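Local coordinates for type 3 secretion system translocon protein SctE (Shigella flexneri, PDB 3U0C), which inserts with its partner translocator into the host cell membrane, forming the pore through which type III secretion effectors enter the cytosol, at residues A[90-94]-A[195-199]. Sequence-based numbering, arbitrary orientation.
Sequences KNLEF and EIDSF
Where helices of an antiparallel coiled coil differ in length, one can end against the other's side, as in the N-terminal region of this translocator. Helices 71-141 and 150-197 run in opposite directions, so K90 lies level with F199 (CA atoms 6.5 Å apart) and F94 with E195 (7.1 Å). Residues 90-94 are regular helix, with F94 N hydrogen-bonded to K90 O at 2.8 Å; the partner helix stops at D197, and S198 leaves helical geometry at phi/psi -109/12, followed by F199, the last modelled residue.

Three residues carry most of this surface contact, which buries 387 Å². F199 (chi1 t) extends back to helix 71-141 and directs its edge toward the face of F94, a T-shaped pair with centroids 5.2 Å apart and planes at 71°. The F94 ring, also chi1 t, reaches across the interface, where its edge meets I196, CZ to CD1 at 3.8 Å. N91 OD1 lies 3.5 Å from F199 CZ.

Beside the two rings lies a polar network organised by K90. Its side chain, m at chi1 to chi3, curls so that CE packs 3.8 Å from F199 CA, while NZ forms a salt bridge with E93 OE2 (2.6 Å) within its own helix and a weak hydrogen bond to S198 O (3.3 Å). E195 OE1 approaches E93 OE2, a like charge, to 4.2 Å but is 5.0 Å from K90 NZ. One water accepts from K90 NZ (2.7 Å) and donates to E195 O (2.9 Å) and, weakly, E195 OE1 (3.3 Å).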
ATOM      1  N   LYS A  90      -1.473  19.158  16.446  1.00 27.92           N
ATOM      2  CA  LYS A  90      -1.825  18.684  15.117  1.00 31.91           C
ATOM      3  C   LYS A  90      -0.576  18.534  14.280  1.00 33.94           C
ATOM      4  O   LYS A  90      -0.337  17.475  13.724  1.00 40.85           O
ATOM      5  CB  LYS A  90      -2.815  19.607  14.409  1.00 32.98           C
ATOM      6  CG  LYS A  90      -4.239  19.514  14.942  1.00 43.72           C
ATOM      7  CD  LYS A  90      -4.762  18.069  14.943  1.00 46.07           C
ATOM      8  CE  LYS A  90      -4.969  17.537  13.537  1.00 43.02           C
ATOM      9  NZ  LYS A  90      -5.562  16.164  13.562  1.00 40.68           N
ATOM     10  N   ASN A  91       0.214  19.594  14.193  1.00 28.17           N
ATOM     11  CA  ASN A  91       1.452  19.545  13.438  1.00 34.25           C
ATOM     12  C   ASN A  91       2.290  18.294  13.716  1.00 32.31           C
ATOM     13  O   ASN A  91       2.744  17.640  12.787  1.00 31.54           O
ATOM     14  CB  ASN A  91       2.287  20.805  13.668  1.00 35.09           C
ATOM     15  CG  ASN A  91       1.872  21.956  12.764  1.00 28.62           C
ATOM     16  OD1 ASN A  91       1.602  21.770  11.581  1.00 36.71           O
ATOM     17  ND2 ASN A  91       1.842  23.154  13.317  1.00 26.38           N
ATOM     18  N   LEU A  92       2.501  17.974  14.992  1.00 29.62           N
ATOM     19  CA  LEU A  92       3.317  16.814  15.363  1.00 34.31           C
ATOM     20  C   LEU A  92       2.672  15.497  14.935  1.00 33.32           C
ATOM     21  O   LEU A  92       3.339  14.584  14.471  1.00 27.29           O
ATOM     22  CB  LEU A  92       3.539  16.767  16.871  1.00 36.30           C
ATOM     23  CG  LEU A  92       4.540  17.736  17.487  1.00 35.79           C
ATOM     24  CD1 LEU A  92       4.457  17.660  19.014  1.00 35.30           C
ATOM     25  CD2 LEU A  92       5.936  17.442  16.976  1.00 35.85           C
ATOM     26  N   GLU A  93       1.368  15.427  15.141  1.00 33.71           N
ATOM     27  CA  GLU A  93       0.565  14.254  14.877  1.00 32.81           C
ATOM     28  C   GLU A  93       0.570  13.966  13.380  1.00 30.65           C
ATOM     29  O   GLU A  93       0.803  12.836  12.952  1.00 29.13           O
ATOM     30  CB  GLU A  93      -0.852  14.539  15.367  1.00 28.38           C
ATOM     31  CG  GLU A  93      -1.885  13.470  15.150  1.00 38.09           C
ATOM     32  CD  GLU A  93      -3.282  14.010  15.332  1.00 36.50           C
ATOM     33  OE1 GLU A  93      -3.665  14.310  16.494  1.00 40.12           O
ATOM     34  OE2 GLU A  93      -3.985  14.181  14.312  1.00 33.40           O
ATOM     35  N   PHE A  94       0.313  15.011  12.598  1.00 34.04           N
ATOM     36  CA  PHE A  94       0.302  14.940  11.138  1.00 32.99           C
ATOM     37  C   PHE A  94       1.655  14.513  10.587  1.00 32.35           C
ATOM     38  O   PHE A  94       1.737  13.685   9.672  1.00 33.95           O
ATOM     39  CB  PHE A  94      -0.046  16.306  10.564  1.00 27.81           C
ATOM     40  CG  PHE A  94      -0.291  16.310   9.076  1.00 35.08           C
ATOM     41  CD1 PHE A  94      -1.528  15.964   8.567  1.00 37.14           C
ATOM     42  CD2 PHE A  94       0.699  16.708   8.194  1.00 32.05           C
ATOM     43  CE1 PHE A  94      -1.763  15.995   7.217  1.00 34.99           C
ATOM     44  CE2 PHE A  94       0.463  16.739   6.842  1.00 29.52           C
ATOM     45  CZ  PHE A  94      -0.766  16.386   6.358  1.00 25.90           C
ATOM     46  N   GLU A 195      -6.614  12.273   7.071  1.00 28.43           N
ATOM     47  CA  GLU A 195      -5.725  13.105   7.857  1.00 28.39           C
ATOM     48  C   GLU A 195      -5.739  14.570   7.408  1.00 31.28           C
ATOM     49  O   GLU A 195      -5.772  15.482   8.233  1.00 34.57           O
ATOM     50  CB  GLU A 195      -4.306  12.540   7.824  1.00 32.54           C
ATOM     51  CG  GLU A 195      -4.176  11.146   8.462  1.00 44.70           C
ATOM     52  CD  GLU A 195      -4.423  11.171   9.973  1.00 48.33           C
ATOM     53  OE1 GLU A 195      -4.484  12.280  10.556  1.00 41.36           O
ATOM     54  OE2 GLU A 195      -4.555  10.083  10.576  1.00 49.68           O
ATOM     55  N   ILE A 196      -5.723  14.789   6.101  1.00 27.92           N
ATOM     56  CA  ILE A 196      -5.759  16.136   5.559  1.00 31.33           C
ATOM     57  C   ILE A 196      -7.066  16.835   5.936  1.00 36.98           C
ATOM     58  O   ILE A 196      -7.071  18.009   6.280  1.00 34.75           O
ATOM     59  CB  ILE A 196      -5.607  16.145   4.023  1.00 29.61           C
ATOM     60  CG1 ILE A 196      -4.178  15.767   3.619  1.00 25.24           C
ATOM     61  CG2 ILE A 196      -5.978  17.520   3.467  1.00 28.65           C
ATOM     62  CD1 ILE A 196      -3.239  16.946   3.484  1.00 31.34           C
ATOM     63  N   ASP A 197      -8.172  16.099   5.878  1.00 36.77           N
ATOM     64  CA  ASP A 197      -9.488  16.676   6.110  1.00 36.11           C
ATOM     65  C   ASP A 197      -9.722  17.018   7.577  1.00 38.90           C
ATOM     66  O   ASP A 197     -10.584  17.830   7.901  1.00 45.25           O
ATOM     67  CB  ASP A 197     -10.588  15.730   5.635  1.00 38.62           C
ATOM     68  CG  ASP A 197     -10.728  15.700   4.124  1.00 36.71           C
ATOM     69  OD1 ASP A 197     -10.175  16.583   3.438  1.00 38.58           O
ATOM     70  OD2 ASP A 197     -11.410  14.786   3.626  1.00 43.24           O
ATOM     71  N   SER A 198      -8.964  16.403   8.469  1.00 36.73           N
ATOM     72  CA  SER A 198      -9.168  16.662   9.877  1.00 35.52           C
ATOM     73  C   SER A 198      -8.023  17.481  10.459  1.00 37.65           C
ATOM     74  O   SER A 198      -7.908  17.604  11.677  1.00 39.14           O
ATOM     75  CB  SER A 198      -9.316  15.350  10.638  1.00 34.19           C
ATOM     76  OG  SER A 198      -8.049  14.822  10.966  1.00 42.64           O
ATOM     77  N   PHE A 199      -7.170  18.029   9.600  1.00 33.79           N
ATOM     78  CA  PHE A 199      -6.016  18.770  10.090  1.00 37.97           C
ATOM     79  C   PHE A 199      -6.446  19.959  10.961  1.00 36.79           C
ATOM     80  O   PHE A 199      -7.327  20.713  10.575  1.00 35.75           O
ATOM     81  CB  PHE A 199      -5.114  19.249   8.948  1.00 28.88           C
ATOM     82  CG  PHE A 199      -3.862  19.933   9.424  1.00 36.09           C
ATOM     83  CD1 PHE A 199      -2.852  19.207  10.020  1.00 30.06           C
ATOM     84  CD2 PHE A 199      -3.712  21.306   9.302  1.00 35.79           C
ATOM     85  CE1 PHE A 199      -1.712  19.822  10.464  1.00 32.50           C
ATOM     86  CE2 PHE A 199      -2.569  21.935   9.755  1.00 32.00           C
ATOM     87  CZ  PHE A 199      -1.567  21.189  10.332  1.00 31.14           C
TER
HETATM   88  O   HOH W   1      -5.066  15.496  11.018  0.97 45.44           O